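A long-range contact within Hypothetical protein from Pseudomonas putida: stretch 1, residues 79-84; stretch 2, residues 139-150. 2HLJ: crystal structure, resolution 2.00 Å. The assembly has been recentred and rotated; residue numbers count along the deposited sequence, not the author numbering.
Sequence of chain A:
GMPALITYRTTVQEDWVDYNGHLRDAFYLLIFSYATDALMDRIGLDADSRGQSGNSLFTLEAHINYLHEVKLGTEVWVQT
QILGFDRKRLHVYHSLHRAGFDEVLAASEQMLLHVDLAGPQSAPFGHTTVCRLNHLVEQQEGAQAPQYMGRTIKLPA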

# COMPACT_ATOMS: atom_id res chain seq x y z
N GLN A 79 11.87 4.30 9.66
CA GLN A 79 12.69 3.32 10.36
C GLN A 79 12.40 1.94 9.78
O GLN A 79 11.29 1.64 9.41
CB GLN A 79 12.41 3.35 11.88
CG GLN A 79 13.07 4.59 12.49
CD GLN A 79 12.74 4.86 13.93
OE1 GLN A 79 12.85 6.00 14.34
NE2 GLN A 79 12.34 3.85 14.70
N THR A 80 13.43 1.12 9.68
CA THR A 80 13.29 -0.14 8.95
C THR A 80 13.93 -1.25 9.78
O THR A 80 15.04 -1.09 10.28
CB THR A 80 13.93 -0.08 7.58
OG1 THR A 80 13.40 1.03 6.81
CG2 THR A 80 13.73 -1.39 6.85
N GLN A 81 13.19 -2.34 9.95
CA GLN A 81 13.73 -3.58 10.55
C GLN A 81 13.58 -4.76 9.59
O GLN A 81 12.58 -4.88 8.84
CB GLN A 81 13.00 -3.93 11.82
CG GLN A 81 13.01 -2.86 12.86
CD GLN A 81 12.52 -3.37 14.21
OE1 GLN A 81 12.96 -4.41 14.69
NE2 GLN A 81 11.61 -2.62 14.84
N ILE A 82 14.58 -5.63 9.62
CA ILE A 82 14.57 -6.86 8.87
C ILE A 82 14.01 -7.91 9.82
O ILE A 82 14.60 -8.17 10.86
CB ILE A 82 16.00 -7.20 8.34
CG1 ILE A 82 16.41 -6.14 7.30
CG2 ILE A 82 16.04 -8.60 7.71
CD1 ILE A 82 17.86 -6.16 6.96
N LEU A 83 12.87 -8.47 9.47
CA LEU A 83 12.20 -9.44 10.31
C LEU A 83 12.67 -10.85 10.02
O LEU A 83 12.55 -11.72 10.87
CB LEU A 83 10.69 -9.38 10.09
CG LEU A 83 10.10 -7.99 10.24
CD1 LEU A 83 8.64 -8.01 9.83
CD2 LEU A 83 10.33 -7.51 11.67
N GLY A 84 13.24 -11.07 8.84
CA GLY A 84 13.58 -12.44 8.41
C GLY A 84 13.94 -12.44 6.95
O GLY A 84 13.65 -11.48 6.24
N GLN A 139 22.32 -5.66 14.73
CA GLN A 139 22.17 -4.31 15.25
C GLN A 139 20.74 -3.95 15.70
O GLN A 139 20.53 -2.82 16.17
CB GLN A 139 22.63 -3.29 14.20
CG GLN A 139 24.11 -3.35 13.87
CD GLN A 139 24.49 -2.35 12.78
OE1 GLN A 139 23.72 -2.12 11.86
NE2 GLN A 139 25.68 -1.79 12.89
N GLN A 140 19.77 -4.87 15.56
CA GLN A 140 18.36 -4.70 16.03
C GLN A 140 18.05 -5.11 17.48
O GLN A 140 16.88 -5.09 17.89
CB GLN A 140 17.38 -5.43 15.12
CG GLN A 140 17.41 -4.90 13.71
CD GLN A 140 16.52 -5.61 12.70
OE1 GLN A 140 16.43 -5.15 11.58
NE2 GLN A 140 15.90 -6.73 13.07
N GLU A 141 19.04 -5.50 18.26
CA GLU A 141 18.78 -5.89 19.66
C GLU A 141 18.10 -4.78 20.48
O GLU A 141 17.30 -5.08 21.35
CB GLU A 141 20.07 -6.38 20.35
CG GLU A 141 20.67 -7.65 19.72
CD GLU A 141 19.66 -8.79 19.57
OE1 GLU A 141 19.01 -9.16 20.58
OE2 GLU A 141 19.54 -9.32 18.44
N GLY A 142 18.38 -3.52 20.17
CA GLY A 142 17.77 -2.40 20.91
C GLY A 142 16.46 -1.86 20.36
O GLY A 142 15.80 -1.04 21.01
N ALA A 143 16.07 -2.30 19.16
CA ALA A 143 14.93 -1.71 18.46
C ALA A 143 13.60 -2.02 19.16
O ALA A 143 13.44 -3.05 19.80
CB ALA A 143 14.89 -2.19 17.00
N GLN A 144 12.66 -1.09 19.02
CA GLN A 144 11.30 -1.32 19.49
C GLN A 144 10.66 -2.45 18.68
O GLN A 144 10.72 -2.43 17.45
CB GLN A 144 10.49 -0.03 19.36
CG GLN A 144 9.07 -0.11 19.93
CD GLN A 144 8.79 1.02 20.89
OE1 GLN A 144 9.38 1.08 21.98
NE2 GLN A 144 7.91 1.94 20.50
N ALA A 145 10.05 -3.42 19.34
CA ALA A 145 9.43 -4.56 18.64
C ALA A 145 8.33 -4.10 17.65
O ALA A 145 7.58 -3.16 17.93
CB ALA A 145 8.85 -5.57 19.63
N PRO A 146 8.27 -4.72 16.48
CA PRO A 146 7.27 -4.31 15.50
C PRO A 146 5.86 -4.58 15.99
O PRO A 146 5.49 -5.72 16.29
CB PRO A 146 7.62 -5.16 14.27
CG PRO A 146 9.07 -5.52 14.46
CD PRO A 146 9.13 -5.78 15.93
N GLN A 147 5.08 -3.52 16.09
CA GLN A 147 3.74 -3.67 16.62
C GLN A 147 2.74 -4.21 15.59
O GLN A 147 1.93 -5.08 15.91
CB GLN A 147 3.28 -2.32 17.16
CG GLN A 147 1.95 -2.38 17.85
CD GLN A 147 1.57 -1.05 18.44
OE1 GLN A 147 2.39 -0.12 18.49
NE2 GLN A 147 0.32 -0.94 18.90
N TYR A 148 2.82 -3.71 14.36
CA TYR A 148 1.79 -3.94 13.33
C TYR A 148 2.21 -5.08 12.40
O TYR A 148 2.61 -4.90 11.24
CB TYR A 148 1.51 -2.62 12.59
CG TYR A 148 0.96 -1.59 13.55
CD1 TYR A 148 -0.40 -1.53 13.83
CD2 TYR A 148 1.79 -0.72 14.23
CE1 TYR A 148 -0.90 -0.63 14.75
CE2 TYR A 148 1.28 0.21 15.13
CZ TYR A 148 -0.05 0.22 15.39
OH TYR A 148 -0.52 1.12 16.29
N MSE A 149 2.11 -6.28 12.97
CA MSE A 149 2.52 -7.52 12.36
C MSE A 149 1.35 -8.44 12.34
O MSE A 149 0.60 -8.45 13.30
CB MSE A 149 3.55 -8.18 13.25
CG MSE A 149 4.74 -7.35 13.43
SE MSE A 149 5.84 -7.80 11.97
CE MSE A 149 6.76 -9.21 13.15
N GLY A 150 1.26 -9.27 11.31
CA GLY A 150 0.21 -10.28 11.24
C GLY A 150 -1.17 -9.67 11.31
O GLY A 150 -2.11 -10.31 11.76
O HOH W 1 17.16 -2.52 11.68

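This is a small contact, burying 355 Å² summed over both sides, in which an irregular segment docks along a β-strand through glutamine side-chain amides that pair with backbone groups, supplemented by a short apolar patch around Leu-83.

Gln-140 makes two of the three direct hydrogen bonds of the contact: its terminal amide engages both backbone polar groups of Ile-82. Ile-82 N donates to Gln-140 OE1 at 2.7 Å with an N-H...acceptor angle of 163°, and Gln-140 NE2 donates to Ile-82 O at 2.9 Å with an angle of 166°. Both bonds are short and nearly linear, and together they close a ring between one side-chain amide and one residue's backbone. In effect the carboxamide does what a neighbouring strand would do, offering an acceptor to the N-H and a donor to the carbonyl. The side chain is extended to reach that far: chi1 is m at -61°, chi2 is t at 177° and chi3 is 174°. The side chain spans a gap across which Gln-81 CA and Gln-140 CA, the nearest such pair, are 7.3 Å apart.

The same oxygen has further company. Water 1 donates to Gln-140 OE1 at 2.7 Å and to Thr-80 O at 2.9 Å, bridging two acceptors that could not bond to each other directly; Thr-80 O and Gln-140 OE1 lie 4.5 Å apart. Gln-140 OE1 thus accepts from both a backbone N-H and a water, while Gln-81 CA packs 3.3 Å from that oxygen.

Gln-81 supplies the reciprocal interaction, from strand side chain to loop backbone. Its CA-to-CB bond points toward the second stretch, and Gln-81 NE2 donates to Gln-144 O at 2.8 Å with an angle of 149°, more bent than the two bonds at Ile-82 but still short. The loop presents this carbonyl just after a type I turn from Gln-140 to Ala-143, within which Ala-143 N donates to Gln-140 O at 3.2 Å. Around the amide, Ala-143 CB approaches Gln-81 OE1 to 3.7 Å and Pro-146 CG approaches Gln-81 NE2 to 3.9 Å, so the polar group is flanked by carbon. Gln-81 has the largest area covered by the other stretch, 91 Å², followed by Gln-140 with 75 Å².

Farther along both segments the contact becomes apolar. The CA-to-CB bond of Leu-83 points sideways, but the end of its side chain comes nearer to the second stretch: Leu-83 CD2 lies 3.7 Å from Pro-146 CG, and Leu-83 CD1 lies 3.5 Å from the SE atom of selenomethionine Met-149. The CA-to-CB bonds of Pro-146 and Met-149 both point toward the strand. These are van der Waals separations, consistent with close packing beside the hydrogen-bonded region.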